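Local atomic coordinates of metallo-beta-lactamase FIM-1 (Pseudomonas aeruginosa, PDB entry 6V3Q), a protein that probably hydrolyses beta-lactam antibiotics to substituted beta-amino acids with the help of zinc, as a class B metallo-beta-lactamase. Residues T80-D85 with P111-T116; W54-T59 with G89-R94; A102-N107 with E119-F124. One frame throughout, in Å; residues are numbered along the deposited sequence. Where two conformers were deposited one is given.

Contact 1. Residues T80-D85 with P111-T116. With ZN (zinc ion), chain C.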
# COMPACT_ATOMS: atom_id res chain seq x y z
N THR A 80 -4.40 8.59 19.95
CA THR A 80 -3.01 8.54 20.40
C THR A 80 -2.15 9.68 19.87
O THR A 80 -1.14 10.01 20.50
CB THR A 80 -2.39 7.19 20.04
OG1 THR A 80 -2.49 6.98 18.62
CG2 THR A 80 -3.13 6.07 20.76
N HIS A 81 -2.50 10.28 18.73
CA HIS A 81 -1.85 11.51 18.28
C HIS A 81 -2.68 12.10 17.15
O HIS A 81 -3.64 11.50 16.67
CB HIS A 81 -0.40 11.28 17.85
CG HIS A 81 -0.24 10.47 16.61
ND1 HIS A 81 -0.45 9.10 16.58
CD2 HIS A 81 0.13 10.82 15.36
CE1 HIS A 81 -0.22 8.65 15.36
NE2 HIS A 81 0.13 9.67 14.60
N ALA A 82 -2.28 13.30 16.72
CA ALA A 82 -3.08 14.11 15.80
C ALA A 82 -2.57 13.95 14.37
O ALA A 82 -2.05 14.87 13.74
CB ALA A 82 -3.08 15.57 16.24
N HIS A 83 -2.74 12.73 13.85
CA HIS A 83 -2.62 12.43 12.44
C HIS A 83 -3.92 11.79 11.97
O HIS A 83 -4.75 11.36 12.77
CB HIS A 83 -1.42 11.51 12.16
CG HIS A 83 -0.12 12.24 12.07
ND1 HIS A 83 1.10 11.59 11.99
CD2 HIS A 83 0.16 13.57 12.03
CE1 HIS A 83 2.07 12.49 11.92
NE2 HIS A 83 1.53 13.69 11.93
N ASP A 84 -4.11 11.73 10.65
CA ASP A 84 -5.41 11.34 10.11
C ASP A 84 -5.69 9.84 10.23
O ASP A 84 -6.84 9.44 10.05
CB ASP A 84 -5.55 11.77 8.65
CG ASP A 84 -4.31 11.50 7.83
OD1 ASP A 84 -3.88 10.34 7.76
OD2 ASP A 84 -3.79 12.47 7.23
N ASP A 85 -4.69 9.01 10.52
CA ASP A 85 -5.01 7.61 10.78
C ASP A 85 -5.48 7.38 12.21
O ASP A 85 -5.98 6.29 12.51
CB ASP A 85 -3.80 6.71 10.48
CG ASP A 85 -2.54 7.17 11.18
OD1 ASP A 85 -2.38 8.39 11.41
OD2 ASP A 85 -1.70 6.30 11.50
N PRO A 111 -6.37 21.21 14.39
CA PRO A 111 -6.83 22.14 13.33
C PRO A 111 -5.82 22.38 12.22
O PRO A 111 -6.22 22.46 11.05
CB PRO A 111 -7.11 23.43 14.12
CG PRO A 111 -7.51 22.96 15.45
CD PRO A 111 -6.64 21.76 15.73
N GLN A 112 -4.54 22.51 12.55
CA GLN A 112 -3.52 22.74 11.53
C GLN A 112 -3.39 21.54 10.60
O GLN A 112 -3.16 21.70 9.39
CB GLN A 112 -2.18 23.06 12.19
CG GLN A 112 -2.04 24.49 12.68
CD GLN A 112 -1.09 25.31 11.83
OE1 GLN A 112 -0.05 24.82 11.39
NE2 GLN A 112 -1.45 26.56 11.59
N ASN A 113 -3.53 20.33 11.13
CA ASN A 113 -3.42 19.11 10.35
C ASN A 113 -4.72 18.74 9.66
O ASN A 113 -4.85 17.60 9.18
CB ASN A 113 -2.95 17.95 11.24
CG ASN A 113 -1.54 18.16 11.76
OD1 ASN A 113 -0.72 18.82 11.12
ND2 ASN A 113 -1.25 17.59 12.92
N GLY A 114 -5.68 19.65 9.58
CA GLY A 114 -6.94 19.37 8.91
C GLY A 114 -7.77 18.32 9.61
O GLY A 114 -8.45 17.52 8.95
N LEU A 115 -7.75 18.30 10.94
CA LEU A 115 -8.44 17.30 11.73
C LEU A 115 -9.37 17.97 12.73
O LEU A 115 -9.14 19.10 13.16
CB LEU A 115 -7.44 16.40 12.48
CG LEU A 115 -6.45 15.62 11.61
CD1 LEU A 115 -5.35 15.02 12.47
CD2 LEU A 115 -7.16 14.54 10.82
N THR A 116 -10.44 17.25 13.08
CA THR A 116 -11.34 17.72 14.12
C THR A 116 -10.75 17.40 15.48
O THR A 116 -10.37 16.25 15.73
CB THR A 116 -12.72 17.07 13.98
OG1 THR A 116 -13.28 17.41 12.70
CG2 THR A 116 -13.65 17.54 15.08
ZN ZN C . 1.33 9.60 12.74

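Contact 2. Residues W54-T59 with G89-R94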
# COMPACT_ATOMS: atom_id res chain seq x y z
N TRP A 54 -9.43 5.92 8.97
CA TRP A 54 -8.78 6.98 8.20
C TRP A 54 -9.72 8.16 7.95
O TRP A 54 -9.26 9.31 7.92
CB TRP A 54 -8.27 6.43 6.87
CG TRP A 54 -7.12 5.48 7.02
CD1 TRP A 54 -7.19 4.12 7.13
CD2 TRP A 54 -5.72 5.81 7.08
NE1 TRP A 54 -5.93 3.59 7.25
CE2 TRP A 54 -5.01 4.60 7.22
CE3 TRP A 54 -5.01 7.01 7.02
CZ2 TRP A 54 -3.62 4.56 7.31
CZ3 TRP A 54 -3.62 6.96 7.10
CH2 TRP A 54 -2.95 5.75 7.25
N ASP A 55 -11.01 7.91 7.78
CA ASP A 55 -11.96 8.98 7.46
C ASP A 55 -13.26 8.74 8.21
O ASP A 55 -13.41 7.76 8.95
CB ASP A 55 -12.19 9.06 5.94
CG ASP A 55 -12.69 7.75 5.34
OD1 ASP A 55 -13.10 6.85 6.10
OD2 ASP A 55 -12.66 7.62 4.10
N ASP A 56 -14.22 9.65 8.01
CA ASP A 56 -15.51 9.54 8.68
C ASP A 56 -16.28 8.28 8.31
O ASP A 56 -16.70 7.55 9.22
CB ASP A 56 -16.34 10.80 8.41
CG ASP A 56 -15.83 12.01 9.16
OD1 ASP A 56 -15.31 11.85 10.28
OD2 ASP A 56 -15.97 13.14 8.63
N PRO A 57 -16.49 7.95 7.03
CA PRO A 57 -17.33 6.77 6.72
C PRO A 57 -16.74 5.46 7.21
O PRO A 57 -17.51 4.55 7.56
CB PRO A 57 -17.43 6.81 5.19
CG PRO A 57 -16.24 7.56 4.75
CD PRO A 57 -16.03 8.62 5.79
N GLN A 58 -15.41 5.33 7.23
CA GLN A 58 -14.81 4.12 7.79
C GLN A 58 -14.95 4.08 9.31
O GLN A 58 -15.18 3.02 9.89
CB GLN A 58 -13.34 4.02 7.38
CG GLN A 58 -13.09 3.26 6.08
CD GLN A 58 -11.61 3.14 5.75
OE1 GLN A 58 -10.82 4.04 6.05
NE2 GLN A 58 -11.22 2.03 5.13
N THR A 59 -14.82 5.24 9.97
CA THR A 59 -15.11 5.31 11.39
C THR A 59 -16.59 5.05 11.66
O THR A 59 -16.95 4.47 12.69
CB THR A 59 -14.69 6.67 11.95
OG1 THR A 59 -13.30 6.88 11.72
CG2 THR A 59 -14.95 6.75 13.45
N GLY A 89 -11.51 10.45 11.82
CA GLY A 89 -12.95 10.36 11.91
C GLY A 89 -13.51 10.86 13.23
O GLY A 89 -14.53 10.35 13.71
N VAL A 90 -12.85 11.87 13.81
CA VAL A 90 -13.30 12.41 15.10
C VAL A 90 -14.67 13.05 14.96
O VAL A 90 -15.53 12.91 15.84
CB VAL A 90 -12.26 13.40 15.64
CG1 VAL A 90 -12.84 14.21 16.79
CG2 VAL A 90 -11.02 12.66 16.10
N ALA A 91 -14.91 13.75 13.85
CA ALA A 91 -16.18 14.44 13.65
C ALA A 91 -17.35 13.46 13.66
O ALA A 91 -18.42 13.76 14.20
CB ALA A 91 -16.15 15.23 12.35
N ALA A 92 -17.17 12.28 13.06
CA ALA A 92 -18.24 11.28 13.06
C ALA A 92 -18.56 10.81 14.47
O ALA A 92 -19.72 10.48 14.76
CB ALA A 92 -17.85 10.10 12.17
N LEU A 93 -17.56 10.77 15.35
CA LEU A 93 -17.81 10.37 16.73
C LEU A 93 -18.56 11.47 17.49
O LEU A 93 -19.56 11.20 18.17
CB LEU A 93 -16.49 10.04 17.43
CG LEU A 93 -15.66 8.92 16.80
CD1 LEU A 93 -14.26 8.88 17.40
CD2 LEU A 93 -16.35 7.58 16.98
N ARG A 94 -18.09 12.72 17.38
CA ARG A 94 -18.73 13.81 18.09
C ARG A 94 -20.14 14.08 17.58
O ARG A 94 -20.99 14.58 18.32
CB ARG A 94 -17.87 15.07 17.99
CG ARG A 94 -16.46 14.88 18.53
CD ARG A 94 -15.67 16.18 18.53
NE ARG A 94 -16.20 17.16 19.47
CZ ARG A 94 -15.64 18.33 19.73
NH1 ARG A 94 -14.52 18.68 19.11
NH2 ARG A 94 -16.19 19.16 20.61

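Contact 3. Residues A102-N107 with E119-F124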
# COMPACT_ATOMS: atom_id res chain seq x y z
N ALA A 102 -8.26 13.44 24.07
CA ALA A 102 -6.94 13.42 23.45
C ALA A 102 -6.00 14.25 24.30
O ALA A 102 -6.44 15.04 25.15
CB ALA A 102 -6.98 13.95 22.01
N ALA A 103 -4.71 14.06 24.08
CA ALA A 103 -3.71 14.88 24.75
C ALA A 103 -3.92 16.35 24.39
O ALA A 103 -4.36 16.67 23.28
CB ALA A 103 -2.30 14.44 24.35
N ALA A 104 -3.63 17.24 25.34
CA ALA A 104 -3.83 18.67 25.10
C ALA A 104 -3.07 19.12 23.87
O ALA A 104 -3.59 19.90 23.06
CB ALA A 104 -3.39 19.47 26.33
N ASP A 105 -1.86 18.60 23.68
CA ASP A 105 -1.08 18.94 22.50
C ASP A 105 -1.73 18.41 21.23
O ASP A 105 -1.66 19.05 20.17
CB ASP A 105 0.34 18.39 22.64
CG ASP A 105 1.32 19.09 21.72
OD1 ASP A 105 0.98 20.18 21.21
OD2 ASP A 105 2.42 18.55 21.50
N SER A 106 -2.36 17.23 21.30
CA SER A 106 -3.02 16.68 20.12
C SER A 106 -4.22 17.52 19.71
O SER A 106 -4.51 17.68 18.52
CB SER A 106 -3.45 15.24 20.38
OG SER A 106 -2.32 14.39 20.56
N ASN A 107 -4.93 18.08 20.69
CA ASN A 107 -6.09 18.91 20.39
C ASN A 107 -5.69 20.27 19.84
O ASN A 107 -6.44 20.88 19.07
CB ASN A 107 -6.96 19.08 21.63
CG ASN A 107 -7.80 17.85 21.92
OD1 ASN A 107 -8.08 17.06 21.01
ND2 ASN A 107 -8.20 17.68 23.17
N GLU A 119 -12.96 16.56 22.19
CA GLU A 119 -13.74 17.49 23.00
C GLU A 119 -13.07 17.79 24.34
O GLU A 119 -13.18 18.91 24.84
CB GLU A 119 -15.14 16.93 23.23
CG GLU A 119 -16.09 17.88 23.93
CD GLU A 119 -17.44 17.26 24.20
OE1 GLU A 119 -17.59 16.04 23.98
OE2 GLU A 119 -18.35 17.98 24.65
N HIS A 120 -12.37 16.82 24.92
CA HIS A 120 -11.76 16.97 26.23
C HIS A 120 -10.25 16.77 26.15
O HIS A 120 -9.78 15.89 25.41
CB HIS A 120 -12.35 15.98 27.24
CG HIS A 120 -13.80 16.21 27.53
ND1 HIS A 120 -14.79 15.36 27.08
CD2 HIS A 120 -14.44 17.18 28.23
CE1 HIS A 120 -15.97 15.80 27.48
NE2 HIS A 120 -15.78 16.90 28.18
N ASP A 121 -9.51 17.58 26.90
CA ASP A 121 -8.09 17.35 27.09
C ASP A 121 -7.88 16.34 28.21
O ASP A 121 -8.51 16.45 29.26
CB ASP A 121 -7.37 18.66 27.42
CG ASP A 121 -7.43 19.67 26.30
OD1 ASP A 121 -7.96 19.32 25.22
OD2 ASP A 121 -6.95 20.80 26.49
N LEU A 122 -7.01 15.37 27.97
CA LEU A 122 -6.65 14.44 29.03
C LEU A 122 -5.87 15.16 30.12
O LEU A 122 -5.10 16.09 29.86
CB LEU A 122 -5.82 13.28 28.46
CG LEU A 122 -6.56 12.29 27.56
CD1 LEU A 122 -5.58 11.43 26.77
CD2 LEU A 122 -7.49 11.41 28.38
N ILE A 123 -6.09 14.74 31.36
CA ILE A 123 -5.41 15.32 32.52
C ILE A 123 -4.56 14.22 33.14
O ILE A 123 -5.09 13.29 33.76
CB ILE A 123 -6.40 15.90 33.54
CG1 ILE A 123 -7.23 17.01 32.90
CG2 ILE A 123 -5.65 16.43 34.76
CD1 ILE A 123 -8.03 17.84 33.89
N PHE A 124 -3.25 14.32 32.96
CA PHE A 124 -2.32 13.32 33.46
C PHE A 124 -1.86 13.67 34.87
O PHE A 124 -1.77 14.84 35.24
CB PHE A 124 -1.10 13.21 32.54
CG PHE A 124 -1.42 12.62 31.20
CD1 PHE A 124 -1.63 13.44 30.10
CD2 PHE A 124 -1.50 11.25 31.02
CE1 PHE A 124 -1.92 12.90 28.86
CE2 PHE A 124 -1.78 10.70 29.79
CZ PHE A 124 -2.00 11.53 28.70
O HOH W 1 -3.62 16.38 27.66

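Contact 1. Residues T80-D85 with P111-T116
Leu115 lays its forked end against the backbone of Ala82, His83 and Asp84, in the zinc-binding His-x-His-x-Asp motif of the metallo-beta-lactamases. Its CG lies anti to the carbonyl carbon (chi1 -60°). CD1 rests 3.5 Å from Ala82 C and 3.6 Å from His83 C, while CD2 takes the next step, 3.7 Å from Asp84 CA. A branched side chain suits this place, because each methyl covers its own part of the motif, and the small Ala82 brings only a methyl to the packing.

Asn113 adds the polar link. Its ND2 donates to Ala82 O at 3.0 Å, a weak bond since the N-H is bent to 129°. The same amide nitrogen sits at the edge of the His83 ring, near its plane, 4.4 Å from CD2. The imidazole itself is held at both nitrogens: ND1 binds zinc at 2.1 Å, and NE2 is hydrogen-bonded to Asp179. His81 NE2 and His145 also bind the metal. Asn113 is carried on a type I turn, Pro111 to Gly114, whose last residue has the positive phi that glycine tolerates easily.

Ala82 also packs on Met87 of helix 84-87, Asp84 touches Trp54, and the loop continues to Thr116, which leans on Val90 and Ala91 of helix 90-95.

Contact 2. Residues W54-T59 with G89-R94
Asp56 and Thr59, in the first turn of helix 56-68, pack against Gly89, Ala92 and Leu93 at the start of helix 90-95, a partly buried meeting of two helix N-termini beside the large mixed sheet. The backbones come close, with Asp56 CA 4.2 Å from Gly89 CA. With no side chain on Gly89, its CA comes to 3.5 Å from Thr59 OG1, so glycine suits the place.

Asp56 reaches across with one carboxylate oxygen. OD1 lies 3.2 Å from Gly89 CA and accepts a weak, bent bond from Ala92 N at 3.4 Å, with Ala92 CB also against it. A negative charge here would probably be favoured by the positive end of helix 90-95, and the alanine methyl is short enough to let the oxygen approach.

Thr59 divides its branches. OG1, anti to its own carbonyl carbon (chi1 -58°), donates to Asp55 O at 2.9 Å and is also hydrogen-bonded to Ala53 N, so two bonds grip the hydroxyl; Thr59 N reaches Asp55 O from the opposite face of the carbonyl plane. CG2 takes the apolar role, touching Leu93 CD2 at 3.9 Å, the two side chains crossing at about a right angle, and lies 3.6 Å from Gly89 O. Asp55 in turn is the N-cap of helix 56-68: its OD1 accepts from Gln58 N at 3.0 Å, on the syn side but 30° out of the carboxylate plane.

Nearby, Thr52 OG1 is hydrogen-bonded to Gly89 N. Trp54 turns the other way, packing on strands 19-27 and 33-43, while Gln58 NE2 is bonded to Met25 O of strand 19-27.

Contact 3. Residues A102-N107 with E119-F124
Asn107 grips Asp121 and His120 within a beta-alpha-beta unit, in which strand 99-102 leads through helix 104-108 to the parallel edge strand 120-121. The side chain of Asn107 points across to that strand. Its CB lies 3.7 Å from Asp121 OD1, and CG, anti to the carbonyl carbon (chi1 -77°), stands at much the same distance from that oxygen. At the tip, ND2 donates to Asp121 OD1 at 2.6 Å, a nearly straight bond (163°) with the acceptor close to the amide plane. ND2 also makes a weak bond to His120 O, and OD1 of the amide is hydrogen-bonded to Ala118 N. An asparagine suits the place because one short amide can donate to the strand and accept from the residues before it.

The other carboxylate oxygen, Asp121 OD2, rests against the methyl of Ala104. Between the backbones, Ala102 N donates to His120 O at 3.2 Å, and Leu122 N returns a bond to Ala102 O at 2.9 Å, the bonds of a parallel bridge between Ala102 and Asp121. Leu122 CD1 lies 3.9 Å from Ala103 N.

In the fold
The three contacts lie in the part of the metallo-beta-lactamase fold with the parallel strands 46-50, 74-78, 99-102 and 120-121. Contacts 1 and 2 have centres 12 Å apart, contacts 1 and 3 13 Å, and contacts 2 and 3 18 Å. Contact 1, which holds two of the three zinc-binding histidines, touches both others: Asp85 meets Trp54 of contact 2, and Ala82 meets Ser106 of contact 3. Contacts 2 and 3 touch where Arg94 NH2 packs on Glu119 CG. Along the chain the segments of contact 1 alternate with those of each neighbour, whereas contact 2 closes before contact 3 opens. The metal-binding loop thus borders both the helix starts of contact 2 and the edge-strand unit of contact 3.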